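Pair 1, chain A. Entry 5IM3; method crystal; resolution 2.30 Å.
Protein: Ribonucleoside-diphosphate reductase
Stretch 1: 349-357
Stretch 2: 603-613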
# COMPACT_ATOMS: atom_id res chain seq x y z
N SER A 349 10.63 -45.12 34.43
CA SER A 349 12.07 -44.96 34.34
C SER A 349 12.64 -45.41 32.99
O SER A 349 13.74 -44.99 32.63
CB SER A 349 12.76 -45.74 35.46
OG SER A 349 12.42 -47.12 35.41
N SER A 350 11.92 -46.26 32.26
CA SER A 350 12.35 -46.70 30.94
C SER A 350 11.92 -45.75 29.83
O SER A 350 12.34 -45.94 28.68
CB SER A 350 11.79 -48.09 30.64
OG SER A 350 10.39 -48.04 30.47
N PHE A 351 11.10 -44.75 30.14
CA PHE A 351 10.55 -43.80 29.17
C PHE A 351 9.55 -44.45 28.22
O PHE A 351 9.23 -43.86 27.18
CB PHE A 351 11.66 -43.12 28.36
CG PHE A 351 12.69 -42.38 29.19
CD1 PHE A 351 12.51 -42.19 30.55
CD2 PHE A 351 13.83 -41.87 28.59
CE1 PHE A 351 13.46 -41.52 31.30
CE2 PHE A 351 14.77 -41.19 29.34
CZ PHE A 351 14.59 -41.02 30.69
N ASP A 352 9.06 -45.65 28.53
CA ASP A 352 8.03 -46.26 27.70
C ASP A 352 6.73 -45.46 27.75
O ASP A 352 6.01 -45.39 26.75
CB ASP A 352 7.77 -47.70 28.15
CG ASP A 352 8.90 -48.64 27.78
OD1 ASP A 352 9.91 -48.18 27.20
OD2 ASP A 352 8.78 -49.85 28.07
N TYR A 353 6.43 -44.86 28.90
CA TYR A 353 5.26 -44.03 29.10
C TYR A 353 5.65 -42.98 30.14
O TYR A 353 6.54 -43.20 30.96
CB TYR A 353 4.06 -44.86 29.57
CG TYR A 353 2.99 -44.09 30.32
CD1 TYR A 353 3.05 -43.94 31.70
CD2 TYR A 353 1.91 -43.54 29.65
CE1 TYR A 353 2.07 -43.25 32.39
CE2 TYR A 353 0.92 -42.84 30.33
CZ TYR A 353 1.01 -42.70 31.70
OH TYR A 353 0.03 -42.01 32.37
N MET A 354 4.99 -41.82 30.07
CA MET A 354 5.28 -40.75 31.02
C MET A 354 3.98 -40.13 31.48
O MET A 354 3.17 -39.69 30.66
CB MET A 354 6.19 -39.69 30.39
CG MET A 354 6.77 -38.70 31.39
SD MET A 354 7.66 -39.49 32.75
CE MET A 354 8.96 -40.34 31.86
N SER A 355 3.78 -40.09 32.79
CA SER A 355 2.62 -39.43 33.35
C SER A 355 2.66 -37.95 33.02
O SER A 355 3.70 -37.39 32.67
CB SER A 355 2.57 -39.64 34.86
OG SER A 355 2.62 -41.03 35.18
N SER A 356 1.50 -37.31 33.14
CA SER A 356 1.40 -35.88 32.87
C SER A 356 2.23 -35.09 33.87
O SER A 356 2.60 -35.57 34.94
CB SER A 356 -0.05 -35.43 32.92
OG SER A 356 -0.59 -35.66 34.21
N THR A 357 2.50 -33.84 33.51
CA THR A 357 3.26 -32.93 34.37
C THR A 357 2.72 -32.84 35.79
O THR A 357 3.53 -32.92 36.73
CB THR A 357 3.29 -31.55 33.69
OG1 THR A 357 4.34 -31.53 32.72
CG2 THR A 357 3.51 -30.42 34.70
N ASN A 603 -7.42 -36.53 33.06
CA ASN A 603 -6.35 -37.30 33.68
C ASN A 603 -5.53 -37.92 32.55
O ASN A 603 -6.03 -38.78 31.81
CB ASN A 603 -6.93 -38.35 34.62
CG ASN A 603 -8.15 -37.83 35.39
OD1 ASN A 603 -8.02 -37.02 36.31
ND2 ASN A 603 -9.33 -38.31 35.02
N LEU A 604 -4.28 -37.47 32.39
CA LEU A 604 -3.55 -37.61 31.14
C LEU A 604 -2.19 -38.27 31.31
O LEU A 604 -1.53 -38.14 32.34
CB LEU A 604 -3.34 -36.24 30.47
CG LEU A 604 -4.60 -35.43 30.19
CD1 LEU A 604 -4.22 -34.06 29.63
CD2 LEU A 604 -5.52 -36.19 29.24
N GLY A 605 -1.78 -38.96 30.24
CA GLY A 605 -0.45 -39.52 30.11
C GLY A 605 -0.23 -39.89 28.66
O GLY A 605 -1.17 -39.95 27.87
N SER A 606 1.03 -40.16 28.31
CA SER A 606 1.38 -40.34 26.90
C SER A 606 2.34 -41.50 26.70
O SER A 606 3.34 -41.62 27.41
CB SER A 606 1.98 -39.06 26.32
OG SER A 606 0.97 -38.09 26.11
N ILE A 607 2.03 -42.33 25.70
CA ILE A 607 2.93 -43.39 25.27
C ILE A 607 4.10 -42.78 24.50
O ILE A 607 3.94 -41.80 23.76
CB ILE A 607 2.18 -44.41 24.41
CG1 ILE A 607 0.95 -44.96 25.14
CG2 ILE A 607 3.11 -45.54 23.99
CD1 ILE A 607 1.27 -45.72 26.42
N ASN A 608 5.27 -43.37 24.66
CA ASN A 608 6.47 -42.97 23.92
C ASN A 608 6.64 -43.94 22.76
O ASN A 608 7.17 -45.04 22.92
CB ASN A 608 7.69 -42.97 24.84
CG ASN A 608 8.98 -42.68 24.11
OD1 ASN A 608 8.97 -42.33 22.93
ND2 ASN A 608 10.09 -42.82 24.81
N LEU A 609 6.18 -43.52 21.57
CA LEU A 609 6.23 -44.40 20.41
C LEU A 609 7.66 -44.80 20.06
O LEU A 609 7.88 -45.93 19.60
CB LEU A 609 5.57 -43.71 19.21
CG LEU A 609 4.04 -43.64 19.25
CD1 LEU A 609 3.51 -42.76 18.12
CD2 LEU A 609 3.45 -45.05 19.15
N VAL A 610 8.63 -43.91 20.27
CA VAL A 610 10.01 -44.23 19.92
C VAL A 610 10.46 -45.51 20.60
O VAL A 610 11.13 -46.35 19.99
CB VAL A 610 10.93 -43.04 20.27
CG1 VAL A 610 12.41 -43.46 20.20
CG2 VAL A 610 10.66 -41.88 19.33
N ASN A 611 10.12 -45.67 21.88
CA ASN A 611 10.51 -46.87 22.61
C ASN A 611 9.74 -48.11 22.18
O ASN A 611 9.94 -49.18 22.77
CB ASN A 611 10.32 -46.65 24.11
CG ASN A 611 11.51 -45.96 24.76
OD1 ASN A 611 12.30 -45.30 24.08
ND2 ASN A 611 11.66 -46.13 26.06
N HIS A 612 8.86 -47.99 21.17
CA HIS A 612 8.15 -49.14 20.63
C HIS A 612 8.44 -49.34 19.15
O HIS A 612 7.67 -50.00 18.45
CB HIS A 612 6.65 -48.98 20.87
CG HIS A 612 6.30 -48.86 22.32
ND1 HIS A 612 6.43 -47.67 23.01
CD2 HIS A 612 5.85 -49.77 23.21
CE1 HIS A 612 6.07 -47.86 24.27
NE2 HIS A 612 5.72 -49.13 24.42
N ILE A 613 9.55 -48.78 18.66
CA ILE A 613 10.04 -49.02 17.31
C ILE A 613 11.33 -49.83 17.43
O ILE A 613 12.32 -49.35 18.00
CB ILE A 613 10.28 -47.70 16.55
CG1 ILE A 613 8.99 -46.89 16.44
CG2 ILE A 613 10.86 -47.99 15.16
CD1 ILE A 613 7.90 -47.55 15.61
O HOH W 1 -3.20 -35.75 34.64

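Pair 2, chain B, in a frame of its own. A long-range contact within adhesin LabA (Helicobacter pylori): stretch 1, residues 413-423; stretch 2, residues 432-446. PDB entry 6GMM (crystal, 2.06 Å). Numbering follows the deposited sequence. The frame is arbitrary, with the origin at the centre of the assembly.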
# COMPACT_ATOMS: atom_id res chain seq x y z
N GLN B 413 27.58 -5.44 -41.65
CA GLN B 413 28.32 -6.70 -41.67
C GLN B 413 28.89 -7.10 -40.30
O GLN B 413 28.82 -8.28 -39.96
CB GLN B 413 29.42 -6.67 -42.75
N SER B 414 29.44 -6.14 -39.51
CA SER B 414 29.98 -6.46 -38.17
C SER B 414 28.84 -6.77 -37.17
O SER B 414 28.95 -7.67 -36.32
CB SER B 414 30.86 -5.32 -37.64
OG SER B 414 30.11 -4.21 -37.18
N LEU B 415 27.73 -6.03 -37.34
CA LEU B 415 26.52 -6.05 -36.54
C LEU B 415 25.57 -7.20 -36.85
O LEU B 415 24.78 -7.55 -35.98
CB LEU B 415 25.79 -4.72 -36.77
CG LEU B 415 25.49 -3.85 -35.56
CD1 LEU B 415 26.75 -3.41 -34.82
CD2 LEU B 415 24.72 -2.63 -35.99
N GLN B 416 25.61 -7.79 -38.06
CA GLN B 416 24.66 -8.83 -38.47
C GLN B 416 24.52 -10.00 -37.46
O GLN B 416 23.40 -10.51 -37.25
CB GLN B 416 24.94 -9.35 -39.89
CG GLN B 416 26.26 -10.10 -40.09
CD GLN B 416 26.60 -10.38 -41.54
OE1 GLN B 416 25.79 -10.18 -42.46
NE2 GLN B 416 27.81 -10.88 -41.78
N ASN B 417 25.63 -10.36 -36.77
CA ASN B 417 25.68 -11.46 -35.81
C ASN B 417 25.21 -11.11 -34.37
O ASN B 417 25.28 -11.99 -33.50
CB ASN B 417 27.08 -12.09 -35.80
CG ASN B 417 27.42 -12.81 -37.08
OD1 ASN B 417 26.58 -13.52 -37.69
ND2 ASN B 417 28.69 -12.67 -37.50
N VAL B 418 24.69 -9.88 -34.14
CA VAL B 418 24.15 -9.44 -32.83
C VAL B 418 23.04 -10.39 -32.35
O VAL B 418 22.84 -10.58 -31.15
CB VAL B 418 23.71 -7.94 -32.80
CG1 VAL B 418 22.45 -7.69 -33.62
CG2 VAL B 418 23.53 -7.44 -31.37
N VAL B 419 22.31 -10.96 -33.31
CA VAL B 419 21.26 -11.94 -33.14
C VAL B 419 21.54 -13.06 -34.13
O VAL B 419 22.19 -12.85 -35.17
CB VAL B 419 19.82 -11.37 -33.29
CG1 VAL B 419 19.53 -10.31 -32.25
CG2 VAL B 419 19.56 -10.83 -34.69
N SER B 420 21.09 -14.25 -33.78
CA SER B 420 21.19 -15.44 -34.61
C SER B 420 20.09 -16.39 -34.20
O SER B 420 19.57 -16.30 -33.07
CB SER B 420 22.57 -16.10 -34.53
OG SER B 420 22.92 -16.53 -33.23
N LYS B 421 19.68 -17.24 -35.14
CA LYS B 421 18.69 -18.29 -34.90
C LYS B 421 19.24 -19.63 -35.40
O LYS B 421 19.99 -19.69 -36.39
CB LYS B 421 17.28 -17.95 -35.41
CG LYS B 421 17.17 -17.62 -36.89
CD LYS B 421 15.72 -17.23 -37.21
CE LYS B 421 15.08 -18.09 -38.26
NZ LYS B 421 13.65 -17.72 -38.48
N LYS B 422 18.98 -20.68 -34.63
CA LYS B 422 19.43 -22.05 -34.90
C LYS B 422 18.16 -22.91 -34.91
O LYS B 422 17.35 -22.79 -33.99
CB LYS B 422 20.38 -22.49 -33.77
CG LYS B 422 21.54 -23.37 -34.19
CD LYS B 422 22.89 -22.80 -33.71
CE LYS B 422 23.25 -23.12 -32.27
NZ LYS B 422 24.34 -22.24 -31.76
N THR B 423 17.97 -23.73 -35.94
CA THR B 423 16.81 -24.62 -36.00
C THR B 423 17.04 -25.88 -35.14
O THR B 423 18.19 -26.27 -34.89
CB THR B 423 16.43 -24.96 -37.47
OG1 THR B 423 16.74 -23.86 -38.33
CG2 THR B 423 14.95 -25.32 -37.63
N GLN B 432 10.92 -25.10 -32.32
CA GLN B 432 11.73 -25.42 -33.51
C GLN B 432 12.85 -24.41 -33.77
O GLN B 432 13.82 -24.76 -34.45
CB GLN B 432 10.84 -25.62 -34.76
CG GLN B 432 10.03 -24.39 -35.20
CD GLN B 432 8.66 -24.35 -34.57
OE1 GLN B 432 7.73 -25.05 -34.99
NE2 GLN B 432 8.49 -23.51 -33.56
N ASP B 433 12.72 -23.17 -33.28
CA ASP B 433 13.75 -22.15 -33.49
C ASP B 433 14.30 -21.64 -32.18
O ASP B 433 13.54 -21.22 -31.29
CB ASP B 433 13.25 -21.01 -34.40
CG ASP B 433 13.14 -21.42 -35.85
OD1 ASP B 433 12.09 -22.00 -36.23
OD2 ASP B 433 14.11 -21.19 -36.61
N ASN B 434 15.61 -21.76 -32.04
CA ASN B 434 16.36 -21.34 -30.87
C ASN B 434 17.00 -20.02 -31.20
O ASN B 434 17.78 -19.93 -32.15
CB ASN B 434 17.39 -22.40 -30.49
CG ASN B 434 16.95 -23.31 -29.37
OD1 ASN B 434 15.78 -23.72 -29.28
ND2 ASN B 434 17.89 -23.65 -28.50
N TYR B 435 16.60 -18.97 -30.48
CA TYR B 435 17.11 -17.63 -30.75
C TYR B 435 18.24 -17.30 -29.81
O TYR B 435 18.31 -17.82 -28.69
CB TYR B 435 15.98 -16.60 -30.69
CG TYR B 435 14.97 -16.75 -31.81
CD1 TYR B 435 15.12 -16.08 -33.01
CD2 TYR B 435 13.83 -17.54 -31.64
CE1 TYR B 435 14.17 -16.19 -34.03
CE2 TYR B 435 12.88 -17.67 -32.65
CZ TYR B 435 13.06 -17.00 -33.85
OH TYR B 435 12.15 -17.15 -34.86
N TYR B 436 19.17 -16.48 -30.29
CA TYR B 436 20.36 -16.12 -29.55
C TYR B 436 20.65 -14.65 -29.73
O TYR B 436 20.14 -14.01 -30.66
CB TYR B 436 21.57 -16.97 -30.03
CG TYR B 436 21.36 -18.47 -29.86
CD1 TYR B 436 21.73 -19.11 -28.68
CD2 TYR B 436 20.78 -19.24 -30.87
CE1 TYR B 436 21.51 -20.48 -28.50
CE2 TYR B 436 20.55 -20.60 -30.70
CZ TYR B 436 20.92 -21.22 -29.51
OH TYR B 436 20.70 -22.56 -29.34
N ILE B 437 21.45 -14.10 -28.82
CA ILE B 437 21.89 -12.72 -28.84
C ILE B 437 23.34 -12.64 -28.34
O ILE B 437 23.69 -13.27 -27.35
CB ILE B 437 20.90 -11.74 -28.12
CG1 ILE B 437 21.34 -10.27 -28.27
CG2 ILE B 437 20.60 -12.12 -26.64
CD1 ILE B 437 20.27 -9.22 -28.02
N ASP B 438 24.19 -11.89 -29.08
CA ASP B 438 25.58 -11.67 -28.71
C ASP B 438 25.61 -10.49 -27.78
O ASP B 438 25.32 -9.36 -28.20
CB ASP B 438 26.43 -11.40 -29.96
CG ASP B 438 27.92 -11.41 -29.69
OD1 ASP B 438 28.39 -10.51 -28.96
OD2 ASP B 438 28.60 -12.29 -30.23
N SER B 439 25.89 -10.76 -26.49
CA SER B 439 25.93 -9.77 -25.40
C SER B 439 26.92 -8.65 -25.65
O SER B 439 26.66 -7.51 -25.26
CB SER B 439 26.27 -10.47 -24.09
OG SER B 439 25.23 -11.34 -23.69
N ASN B 440 28.05 -8.97 -26.31
CA ASN B 440 29.13 -8.04 -26.63
C ASN B 440 28.75 -7.07 -27.73
O ASN B 440 28.99 -5.87 -27.58
CB ASN B 440 30.42 -8.78 -26.92
CG ASN B 440 30.81 -9.70 -25.79
OD1 ASN B 440 30.89 -9.29 -24.62
ND2 ASN B 440 30.97 -10.98 -26.08
N ILE B 441 28.10 -7.57 -28.81
CA ILE B 441 27.63 -6.67 -29.87
C ILE B 441 26.49 -5.80 -29.29
O ILE B 441 26.45 -4.60 -29.58
CB ILE B 441 27.31 -7.38 -31.22
CG1 ILE B 441 28.47 -8.32 -31.66
CG2 ILE B 441 27.02 -6.35 -32.33
CD1 ILE B 441 28.09 -9.42 -32.67
N HIS B 442 25.65 -6.37 -28.39
CA HIS B 442 24.55 -5.67 -27.72
C HIS B 442 25.09 -4.51 -26.88
O HIS B 442 24.67 -3.38 -27.10
CB HIS B 442 23.72 -6.63 -26.85
CG HIS B 442 22.44 -6.08 -26.30
ND1 HIS B 442 21.65 -6.82 -25.43
CD2 HIS B 442 21.84 -4.88 -26.52
CE1 HIS B 442 20.60 -6.06 -25.15
NE2 HIS B 442 20.68 -4.87 -25.76
N SER B 443 26.07 -4.79 -25.98
CA SER B 443 26.77 -3.80 -25.16
C SER B 443 27.33 -2.68 -26.03
O SER B 443 27.12 -1.51 -25.72
CB SER B 443 27.91 -4.46 -24.39
OG SER B 443 27.42 -5.22 -23.30
N GLN B 444 27.98 -3.05 -27.13
CA GLN B 444 28.54 -2.12 -28.11
C GLN B 444 27.48 -1.19 -28.67
O GLN B 444 27.71 0.01 -28.68
CB GLN B 444 29.23 -2.88 -29.24
CG GLN B 444 30.70 -3.14 -28.95
CD GLN B 444 31.41 -3.76 -30.12
OE1 GLN B 444 30.92 -4.72 -30.73
NE2 GLN B 444 32.60 -3.27 -30.41
N VAL B 445 26.30 -1.72 -29.05
CA VAL B 445 25.19 -0.94 -29.58
C VAL B 445 24.64 -0.00 -28.51
O VAL B 445 24.51 1.20 -28.76
CB VAL B 445 24.12 -1.86 -30.25
CG1 VAL B 445 22.76 -1.17 -30.41
CG2 VAL B 445 24.63 -2.36 -31.59
N GLN B 446 24.38 -0.55 -27.30
CA GLN B 446 23.88 0.12 -26.10
C GLN B 446 24.77 1.32 -25.79
O GLN B 446 24.28 2.43 -25.56
CB GLN B 446 23.93 -0.89 -24.94
CG GLN B 446 22.79 -0.83 -23.93
CD GLN B 446 22.59 -2.18 -23.26
OE1 GLN B 446 23.55 -2.94 -23.00
NE2 GLN B 446 21.34 -2.51 -22.96

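What most sharply separates the two contacts? It is the matched position Gly A605 in pair 1 and Tyr B435 in pair 2. Gly A605 has no side chain, and the phenol of Tyr A353 fills the vacant space: its OH lies 3.4 Å from Gly A605 CA, and an ideal CB on the glycine would sit 1.9 Å from that OH, a clash. In pair 2 the large and small residues change places. Tyr B435 carries the ring, while Val B419, the counterpart of Tyr A353, is small. The Tyr B435 ring lies beside its cross-strand partner, Lys B421, whose CD comes within 3.7 Å of Tyr B435 CE1.

What geometry do they share? In each, two short antiparallel strands pair, with their directions 162° apart in pair 1 and 157° in pair 2, and fourteen central residues superpose with an RMSD of 0.8 Å. Met A354 with Ser A606 matches Ser B420 with Tyr B436, and both are hydrogen-bonded pairs. Met A354 N donates to Ser A606 O at 3.1 Å and Ser A606 N to Met A354 O at 3.2 Å; in pair 2, Ser B420 N reaches Tyr B436 O at 3.3 Å and Tyr B436 N reaches Ser B420 O at 2.8 Å. One more bond recurs at the end of the second strand, from Asn A608 N to Asp A352 O at 3.0 Å and from Asp B438 N to Val B418 O at 2.8 Å.

How is the turn after the second strand held against the first stretch? Asn A611 and Ile B441 coincide, with CA atoms 0.1 Å apart and side-chain centres 0.3 Å apart, yet their chemistry differs. Asn A611 works by polarity: its ND2 donates to Asp A352 OD1 at 2.9 Å, and Asn A608 ND2 adds a bond to Phe A351 O at 2.7 Å. At the position of Asp A352, pair 2 has Val B418, and the contact becomes apolar, with Val B418 CB 3.7 Å from Ile B441 CG2 and Leu B415 CD1 3.9 Å from that same methyl. Asp B438, matching Asn A608, has no amide to donate across. Its OD1 caps the helix that follows, accepting from Ile B441 N at 3.0 Å and weakly from Asn B440 N at 3.1 Å, much as Asn A608 OD1 takes a weak bond from Val A610 N at 3.1 Å.

What happens at the other end of the strands? Pair 1 frays at Ser A356, the N-cap position before a helix, where Ser A356 N makes only a weak bond to Leu A604 O at 3.2 Å. A water helps to close the gap, 2.6 Å from Ser A356 OG and accepting from Leu A604 N at 3.0 Å. Lys B422 and Asn B434 occupy the matching positions and stay fully paired, with Lys B422 N to Asn B434 O at 2.9 Å and Asn B434 N to Lys B422 O at 2.8 Å. The lysine also places its NZ over the Tyr B436 ring, 4.5 Å from the centroid, a cation-pi contact.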